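Local coordinates for type IV secretion system protein DotB (Yersinia pseudotuberculosis IP 31758, PDB 6GEF) that probably hydrolyses ATP as a six-subunit member of the GspE family serving type IVb secretion, at residues A39-K42 with D43-E47; S93-S96 with S97-T100; A274-A277 with A278-H282. All coordinates share one frame; numbering follows the deposited sequence.

Contact 1. Residues A39-K42 with D43-E47; sequences AQFK and DTVLE
D43 opens the second segment of this single helix by donating its backbone N to A39 O, 2.9 Å away, with an N-H...O angle of 149°. One residue on, T44 reaches Q40 O twice. T44 N lies 2.9 Å from Q40 O and above the carbonyl plane, 41° out of it, whereas T44 OG1 comes closer to that plane. A chi1 of -51° sets OG1 beside the residue's own backbone N, on the side where Q40 O of the preceding turn lies. Two donors thus satisfy one carbonyl oxygen, and T44 OG1 also bonds to Y29 OH, which ties the helix to the chain leading into it. V45 N is 2.9 Å from F41 O, although the position of that oxygen is less sure. The modelled V45 CG1 lies over one face of the F41 ring, 4.0 Å from its centroid, consistent with a CH-pi contact, although the placing of CG1 is doubtful because it sits too near F41 O. L46 N completes the series on K42 O at 2.9 Å, and L46 CB runs alongside the same oxygen. E47 continues the ladder by bonding its N to D43 O. F41 and V45 both meet M150 of strand 143-153, and the F41 ring also meets Y112. The spacing of four residues is that of a regular alpha helix, here helix 38-50 laid by one side against an antiparallel sheet.

Contact 2. Residues S93-S96 with S97-T100; sequences SGSS and SVLT
A short loop between two helices brings V98 near S93: this local contact spans the connection from helix 82-93 to helix 98-104, with V98 CG1 lying near the S93 side chain. The evidence for the join is the polar bonding of S93 and the packing of V98 on A89. The chain leaves the first helix at G94, whose phi is 75°, and just beyond it S95 N points back at S93 OG, 2.9 Å away, in a nearly straight bond of 169°. The chi1 of 74° sets S93 OG between its own N and carbonyl carbon, within range of that amide. The same hydroxyl bonds to A89 O and L90 O in the preceding helical turn, so one buried side chain links the last turn of the helix to the residues that leave it. A second link follows, where S97 N donates to S95 OG at 2.7 Å. The position of that OG is less sure, because it lies too near S97 OG, and this bond should be read with caution. S97 occupies the N-cap position without making a capping bond by its side chain, and its carbonyl oxygen receives a weak bond from T100 OG1, 3.0 Å away. S96 packs on L90. The S93 hydroxyl and S95 amide form an ST turn at the C-terminal exit of helix 82-93, in the short loop leading to helix 98-104.

Contact 3. Residues A274-A277 with A278-H282; sequences AFEA and ANTGH
A278 N to A274 O (2.9 Å, N-H...O angle 170°), N279 N to F275 O and T280 N to E276 O continue the helical ladder until G281, at a phi of 113°, turns the chain out of helix 268-280. At this end of the helix A277 O receives T280 OG1 at 2.8 Å, a chi1 of 74° swinging the hydroxyl back toward the previous turn. Weak bonds reach the same A277 O from the backbone N of T280 and, separately, from that of G281. H282 then folds over this carbonyl: A277 O stands 3.0 Å above one face of the imidazole, offset toward the rim, with H282 CE1 its nearest ring atom. A277 CB approaches H282 NE2 at 3.7 Å. The aliphatic part of E276 passes T280, CG to CG2 4.3 Å, before its carboxylate crosses the subunit boundary. There E276 OE1 bonds to S187 OG, at the start of helix 187-203 of the second subunit, within what is probably its P-loop (Walker A) sequence. Within the same subunit, F275 packs on L316 and T319 of helix 306-319, and A274, F275 and A278 rest on I179 of strand 179-183. Helix 268-280 is the connecting helix of the beta-alpha-beta unit formed with strands 259-264 and 284-288.

Contacts 1 and 2 lie on the same side of the chain's centre, their own centres about 20 Å apart, whereas contact 3 lies about 47 Å from contact 1, centre to centre. None is wholly core or surface: each has a buried face (F41, T44 and V45; S93 and V98; F275, A277 and A278) and exposed residues such as A39, S96 and N279. Contact 1 lies within helix 38-50, from near its start, against an antiparallel sheet. Contact 2 joins two helices by an ST turn at S93 and by V98 packing, the S95 hydroxyl's part being uncertain. Contact 3 ends a helix in the domain of the mixed sheet, probably the ATPase part; it alone touches another subunit.

Contact 1. Residues A39-K42 with D43-E47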
ATOM      1  N   ALA A  39     -26.852  30.108  35.086  1.00 75.65           N
ATOM      2  CA  ALA A  39     -28.204  30.623  34.955  1.00 74.68           C
ATOM      3  C   ALA A  39     -28.227  31.880  34.079  1.00 73.17           C
ATOM      4  O   ALA A  39     -29.144  32.059  33.269  1.00 73.97           O
ATOM      5  CB  ALA A  39     -28.802  30.896  36.317  1.00 75.95           C
ATOM      6  N   GLN A  40     -27.234  32.765  34.237  1.00 69.70           N
ATOM      7  CA  GLN A  40     -27.172  33.963  33.445  1.00 68.20           C
ATOM      8  C   GLN A  40     -26.631  33.726  32.048  1.00 69.29           C
ATOM      9  O   GLN A  40     -26.924  34.492  31.120  1.00 67.39           O
ATOM     10  CB  GLN A  40     -26.348  35.042  34.145  1.00 68.65           C
ATOM     11  CG  GLN A  40     -25.106  34.535  34.793  1.00 68.08           C
ATOM     12  CD  GLN A  40     -24.552  35.470  35.870  1.00 68.29           C
ATOM     13  OE1 GLN A  40     -23.538  35.156  36.493  1.00 70.47           O
ATOM     14  NE2 GLN A  40     -25.232  36.638  36.106  1.00 64.39           N
ATOM     15  N   PHE A  41     -25.858  32.677  31.847  1.00 70.61           N
ATOM     16  CA  PHE A  41     -25.583  32.193  30.486  1.00 71.27           C
ATOM     17  C   PHE A  41     -26.843  31.680  29.800  1.00 70.82           C
ATOM     18  O   PHE A  41     -27.125  32.042  28.660  1.00 69.24           O
ATOM     19  CB  PHE A  41     -24.510  31.101  30.525  1.00 73.40           C
ATOM     20  CG  PHE A  41     -24.166  30.552  29.179  1.00 70.03           C
ATOM     21  CD1 PHE A  41     -23.761  31.378  28.134  1.00 69.36           C
ATOM     22  CD2 PHE A  41     -24.209  29.195  28.949  1.00 71.87           C
ATOM     23  CE1 PHE A  41     -23.462  30.846  26.901  1.00 69.49           C
ATOM     24  CE2 PHE A  41     -23.906  28.661  27.689  1.00 69.38           C
ATOM     25  CZ  PHE A  41     -23.535  29.485  26.679  1.00 67.07           C
ATOM     26  N   LYS A  42     -27.615  30.862  30.495  1.00 74.63           N
ATOM     27  CA  LYS A  42     -28.905  30.401  29.947  1.00 75.16           C
ATOM     28  C   LYS A  42     -29.822  31.589  29.640  1.00 71.40           C
ATOM     29  O   LYS A  42     -30.514  31.580  28.637  1.00 66.17           O
ATOM     30  CB  LYS A  42     -29.577  29.443  30.937  1.00 77.31           C
ATOM     31  CG  LYS A  42     -28.785  28.168  31.167  1.00 78.40           C
ATOM     32  CD  LYS A  42     -29.575  27.175  32.012  1.00 79.50           C
ATOM     33  CE  LYS A  42     -29.250  25.733  31.635  1.00 80.28           C
ATOM     34  NZ  LYS A  42     -29.424  24.821  32.804  1.00 81.67           N
ATOM     35  N   ASP A  43     -29.803  32.608  30.502  1.00 71.08           N
ATOM     36  CA  ASP A  43     -30.566  33.815  30.230  1.00 72.63           C
ATOM     37  C   ASP A  43     -30.007  34.589  29.071  1.00 69.94           C
ATOM     38  O   ASP A  43     -30.744  35.334  28.409  1.00 66.88           O
ATOM     39  CB  ASP A  43     -30.664  34.681  31.496  1.00 75.84           C
ATOM     40  CG  ASP A  43     -31.461  33.997  32.608  1.00 78.30           C
ATOM     41  OD1 ASP A  43     -31.845  32.785  32.463  1.00 76.04           O
ATOM     42  OD2 ASP A  43     -31.673  34.680  33.625  1.00 82.40           O
ATOM     43  N   THR A  44     -28.705  34.493  28.821  1.00 72.82           N
ATOM     44  CA  THR A  44     -28.109  35.115  27.636  1.00 70.76           C
ATOM     45  C   THR A  44     -28.576  34.413  26.379  1.00 69.73           C
ATOM     46  O   THR A  44     -28.892  35.078  25.386  1.00 68.26           O
ATOM     47  CB  THR A  44     -26.583  35.129  27.759  1.00 70.59           C
ATOM     48  OG1 THR A  44     -26.211  35.687  29.026  1.00 69.58           O
ATOM     49  CG2 THR A  44     -25.965  35.945  26.634  1.00 72.25           C
ATOM     50  N   VAL A  45     -28.571  33.091  26.366  1.00 69.86           N
ATOM     51  CA  VAL A  45     -28.988  32.354  25.189  1.00 69.15           C
ATOM     52  C   VAL A  45     -30.466  32.517  24.986  1.00 70.84           C
ATOM     53  O   VAL A  45     -30.967  32.437  23.833  1.00 77.38           O
ATOM     54  CB  VAL A  45     -28.515  30.887  25.236  1.00 69.66           C
ATOM     55  CG1 VAL A  45     -27.322  30.742  26.157  1.00 71.42           C
ATOM     56  CG2 VAL A  45     -29.646  29.985  25.636  1.00 72.76           C
ATOM     57  N   LEU A  46     -31.262  32.621  26.036  1.00 74.63           N
ATOM     58  CA  LEU A  46     -32.696  32.911  25.902  1.00 73.00           C
ATOM     59  C   LEU A  46     -32.928  34.340  25.409  1.00 73.51           C
ATOM     60  O   LEU A  46     -33.849  34.572  24.628  1.00 78.00           O
ATOM     61  CB  LEU A  46     -33.412  32.651  27.214  1.00 76.79           C
ATOM     62  CG  LEU A  46     -33.780  31.200  27.515  1.00 78.55           C
ATOM     63  CD1 LEU A  46     -34.090  31.069  29.032  1.00 77.77           C
ATOM     64  CD2 LEU A  46     -34.969  30.779  26.648  1.00 78.46           C
ATOM     65  N   GLU A  47     -32.134  35.287  25.859  1.00 73.07           N
ATOM     66  CA  GLU A  47     -32.194  36.633  25.323  1.00 72.20           C
ATOM     67  C   GLU A  47     -31.895  36.645  23.824  1.00 71.42           C
ATOM     68  O   GLU A  47     -32.615  37.270  23.048  1.00 71.47           O
ATOM     69  CB  GLU A  47     -31.236  37.559  26.102  1.00 71.39           C
ATOM     70  CG  GLU A  47     -30.972  38.902  25.429  1.00 72.28           C
ATOM     71  CD  GLU A  47     -32.220  39.675  25.169  1.00 76.88           C
ATOM     72  OE1 GLU A  47     -32.117  40.836  24.742  1.00 83.18           O
ATOM     73  OE2 GLU A  47     -33.338  39.150  25.383  1.00 78.93           O
TER

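Contact 2. Residues S93-S96 with S97-T100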
ATOM      1  N   SER A  93     -20.422  22.587  27.165  1.00 73.17           N
ATOM      2  CA  SER A  93     -19.860  21.248  26.971  1.00 70.25           C
ATOM      3  C   SER A  93     -20.622  20.209  27.808  1.00 74.05           C
ATOM      4  O   SER A  93     -20.868  19.115  27.334  1.00 72.02           O
ATOM      5  CB  SER A  93     -18.379  21.250  27.319  1.00 69.35           C
ATOM      6  OG  SER A  93     -18.177  21.312  28.724  1.00 65.81           O
ATOM      7  N   GLY A  94     -20.980  20.576  29.031  1.00 78.53           N
ATOM      8  CA  GLY A  94     -21.413  19.587  30.003  1.00 79.68           C
ATOM      9  C   GLY A  94     -20.315  18.745  30.600  1.00 82.25           C
ATOM     10  O   GLY A  94     -20.627  17.805  31.308  1.00 83.69           O
ATOM     11  N   SER A  95     -19.045  19.084  30.377  1.00 84.12           N
ATOM     12  CA  SER A  95     -17.924  18.326  30.888  1.00 87.11           C
ATOM     13  C   SER A  95     -16.971  19.254  31.624  1.00 86.58           C
ATOM     14  O   SER A  95     -16.710  20.377  31.166  1.00 86.00           O
ATOM     15  CB  SER A  95     -17.170  17.627  29.737  1.00 86.17           C
ATOM     16  OG  SER A  95     -15.930  17.101  30.196  1.00 89.87           O
ATOM     17  N   SER A  96     -16.442  18.781  32.752  1.00 87.00           N
ATOM     18  CA  SER A  96     -15.303  19.441  33.383  1.00 87.31           C
ATOM     19  C   SER A  96     -13.989  19.232  32.600  1.00 90.35           C
ATOM     20  O   SER A  96     -13.018  19.913  32.874  1.00 88.57           O
ATOM     21  CB  SER A  96     -15.135  18.967  34.814  1.00 85.49           C
ATOM     22  OG  SER A  96     -15.210  17.530  34.884  1.00 86.98           O
ATOM     23  N   SER A  97     -13.971  18.269  31.672  1.00 90.24           N
ATOM     24  CA  SER A  97     -12.723  17.805  31.095  1.00 91.07           C
ATOM     25  C   SER A  97     -12.319  18.595  29.837  1.00 87.13           C
ATOM     26  O   SER A  97     -11.413  18.168  29.121  1.00 80.50           O
ATOM     27  CB  SER A  97     -12.820  16.297  30.757  1.00 93.70           C
ATOM     28  OG  SER A  97     -14.147  15.930  30.437  1.00 91.26           O
ATOM     29  N   VAL A  98     -12.955  19.728  29.564  1.00 83.43           N
ATOM     30  CA  VAL A  98     -12.923  20.302  28.241  1.00 84.35           C
ATOM     31  C   VAL A  98     -11.498  20.751  27.852  1.00 85.02           C
ATOM     32  O   VAL A  98     -11.057  20.543  26.724  1.00 87.41           O
ATOM     33  CB  VAL A  98     -13.926  21.466  28.119  1.00 85.76           C
ATOM     34  CG1 VAL A  98     -15.339  20.931  28.128  1.00 87.04           C
ATOM     35  CG2 VAL A  98     -13.724  22.478  29.234  1.00 89.59           C
ATOM     36  N   LEU A  99     -10.783  21.323  28.811  1.00 82.13           N
ATOM     37  CA  LEU A  99      -9.402  21.712  28.562  1.00 83.28           C
ATOM     38  C   LEU A  99      -8.491  20.493  28.474  1.00 84.38           C
ATOM     39  O   LEU A  99      -7.491  20.511  27.734  1.00 84.49           O
ATOM     40  CB  LEU A  99      -8.895  22.683  29.637  1.00 82.94           C
ATOM     41  CG  LEU A  99      -9.234  24.172  29.325  1.00 81.48           C
ATOM     42  CD1 LEU A  99     -10.736  24.425  29.393  1.00 79.93           C
ATOM     43  CD2 LEU A  99      -8.436  25.097  30.224  1.00 83.22           C
ATOM     44  N   THR A 100      -8.790  19.436  29.211  1.00 85.84           N
ATOM     45  CA  THR A 100      -8.091  18.167  29.022  1.00 87.51           C
ATOM     46  C   THR A 100      -8.214  17.676  27.577  1.00 83.51           C
ATOM     47  O   THR A 100      -7.203  17.347  26.952  1.00 81.42           O
ATOM     48  CB  THR A 100      -8.638  17.108  29.998  1.00 89.39           C
ATOM     49  OG1 THR A 100      -9.229  17.751  31.126  1.00 89.43           O
ATOM     50  CG2 THR A 100      -7.539  16.194  30.477  1.00 91.75           C
TER

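Contact 3. Residues A274-A277 with A278-H282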
ATOM      1  N   ALA A 274     -28.352   8.234  -6.657  1.00 55.31           N
ATOM      2  CA  ALA A 274     -29.625   8.933  -6.884  1.00 53.89           C
ATOM      3  C   ALA A 274     -30.332   8.383  -8.113  1.00 57.36           C
ATOM      4  O   ALA A 274     -31.534   8.167  -8.100  1.00 63.74           O
ATOM      5  CB  ALA A 274     -29.374  10.433  -7.010  1.00 55.06           C
ATOM      6  N   PHE A 275     -29.592   8.183  -9.204  1.00 60.27           N
ATOM      7  CA  PHE A 275     -30.200   7.609 -10.402  1.00 59.36           C
ATOM      8  C   PHE A 275     -30.812   6.254 -10.118  1.00 56.12           C
ATOM      9  O   PHE A 275     -31.932   5.964 -10.538  1.00 58.12           O
ATOM     10  CB  PHE A 275     -29.150   7.532 -11.528  1.00 63.38           C
ATOM     11  CG  PHE A 275     -28.848   8.841 -12.170  1.00 62.12           C
ATOM     12  CD1 PHE A 275     -29.748   9.916 -12.062  1.00 63.28           C
ATOM     13  CD2 PHE A 275     -27.686   9.019 -12.889  1.00 61.04           C
ATOM     14  CE1 PHE A 275     -29.468  11.136 -12.649  1.00 63.92           C
ATOM     15  CE2 PHE A 275     -27.400  10.258 -13.485  1.00 63.33           C
ATOM     16  CZ  PHE A 275     -28.280  11.302 -13.358  1.00 63.61           C
ATOM     17  N   GLU A 276     -30.077   5.377  -9.448  1.00 54.56           N
ATOM     18  CA  GLU A 276     -30.568   4.035  -9.129  1.00 55.54           C
ATOM     19  C   GLU A 276     -31.828   4.112  -8.260  1.00 58.63           C
ATOM     20  O   GLU A 276     -32.826   3.457  -8.542  1.00 65.19           O
ATOM     21  CB  GLU A 276     -29.488   3.196  -8.468  1.00 53.18           C
ATOM     22  CG  GLU A 276     -29.948   1.838  -7.989  1.00 53.88           C
ATOM     23  CD  GLU A 276     -28.851   0.988  -7.368  1.00 55.94           C
ATOM     24  OE1 GLU A 276     -29.075  -0.227  -7.153  1.00 55.27           O
ATOM     25  OE2 GLU A 276     -27.758   1.486  -7.001  1.00 56.97           O
ATOM     26  N   ALA A 277     -31.778   4.898  -7.195  1.00 60.49           N
ATOM     27  CA  ALA A 277     -32.931   5.063  -6.318  1.00 60.24           C
ATOM     28  C   ALA A 277     -34.148   5.560  -7.100  1.00 62.43           C
ATOM     29  O   ALA A 277     -35.240   4.983  -7.007  1.00 63.69           O
ATOM     30  CB  ALA A 277     -32.611   6.018  -5.175  1.00 60.20           C
ATOM     31  N   ALA A 278     -33.976   6.598  -7.892  1.00 62.46           N
ATOM     32  CA  ALA A 278     -35.072   7.108  -8.707  1.00 64.10           C
ATOM     33  C   ALA A 278     -35.618   6.054  -9.657  1.00 64.17           C
ATOM     34  O   ALA A 278     -36.831   5.945  -9.839  1.00 69.80           O
ATOM     35  CB  ALA A 278     -34.638   8.361  -9.466  1.00 66.72           C
ATOM     36  N   ASN A 279     -34.732   5.258 -10.228  1.00 67.86           N
ATOM     37  CA  ASN A 279     -35.108   4.286 -11.264  1.00 68.39           C
ATOM     38  C   ASN A 279     -35.665   3.008 -10.717  1.00 67.03           C
ATOM     39  O   ASN A 279     -36.262   2.245 -11.473  1.00 70.99           O
ATOM     40  CB  ASN A 279     -33.924   4.016 -12.201  1.00 69.94           C
ATOM     41  CG  ASN A 279     -33.742   5.127 -13.243  1.00 74.47           C
ATOM     42  OD1 ASN A 279     -34.686   5.768 -13.665  1.00 80.21           O
ATOM     43  ND2 ASN A 279     -32.533   5.365 -13.652  1.00 74.73           N
ATOM     44  N   THR A 280     -35.494   2.743  -9.431  1.00 65.75           N
ATOM     45  CA  THR A 280     -36.310   1.745  -8.722  1.00 65.34           C
ATOM     46  C   THR A 280     -37.730   2.245  -8.415  1.00 64.34           C
ATOM     47  O   THR A 280     -38.601   1.449  -8.158  1.00 65.90           O
ATOM     48  CB  THR A 280     -35.642   1.265  -7.462  1.00 64.42           C
ATOM     49  OG1 THR A 280     -35.719   2.285  -6.465  1.00 60.86           O
ATOM     50  CG2 THR A 280     -34.185   0.896  -7.740  1.00 64.75           C
ATOM     51  N   GLY A 281     -37.939   3.551  -8.455  1.00 65.23           N
ATOM     52  CA  GLY A 281     -39.228   4.098  -8.802  1.00 67.06           C
ATOM     53  C   GLY A 281     -39.917   4.825  -7.674  1.00 68.48           C
ATOM     54  O   GLY A 281     -41.140   4.688  -7.467  1.00 71.23           O
ATOM     55  N   HIS A 282     -39.151   5.594  -6.913  1.00 66.60           N
ATOM     56  CA  HIS A 282     -39.659   6.290  -5.732  1.00 67.97           C
ATOM     57  C   HIS A 282     -38.949   7.620  -5.636  1.00 66.67           C
ATOM     58  O   HIS A 282     -37.739   7.687  -5.878  1.00 70.17           O
ATOM     59  CB  HIS A 282     -39.408   5.468  -4.467  1.00 69.17           C
ATOM     60  CG  HIS A 282     -37.955   5.258  -4.168  1.00 71.53           C
ATOM     61  ND1 HIS A 282     -37.268   4.117  -4.538  1.00 73.32           N
ATOM     62  CD2 HIS A 282     -37.066   6.031  -3.506  1.00 70.93           C
ATOM     63  CE1 HIS A 282     -36.020   4.216  -4.133  1.00 73.75           C
ATOM     64  NE2 HIS A 282     -35.876   5.369  -3.508  1.00 72.52           N
TER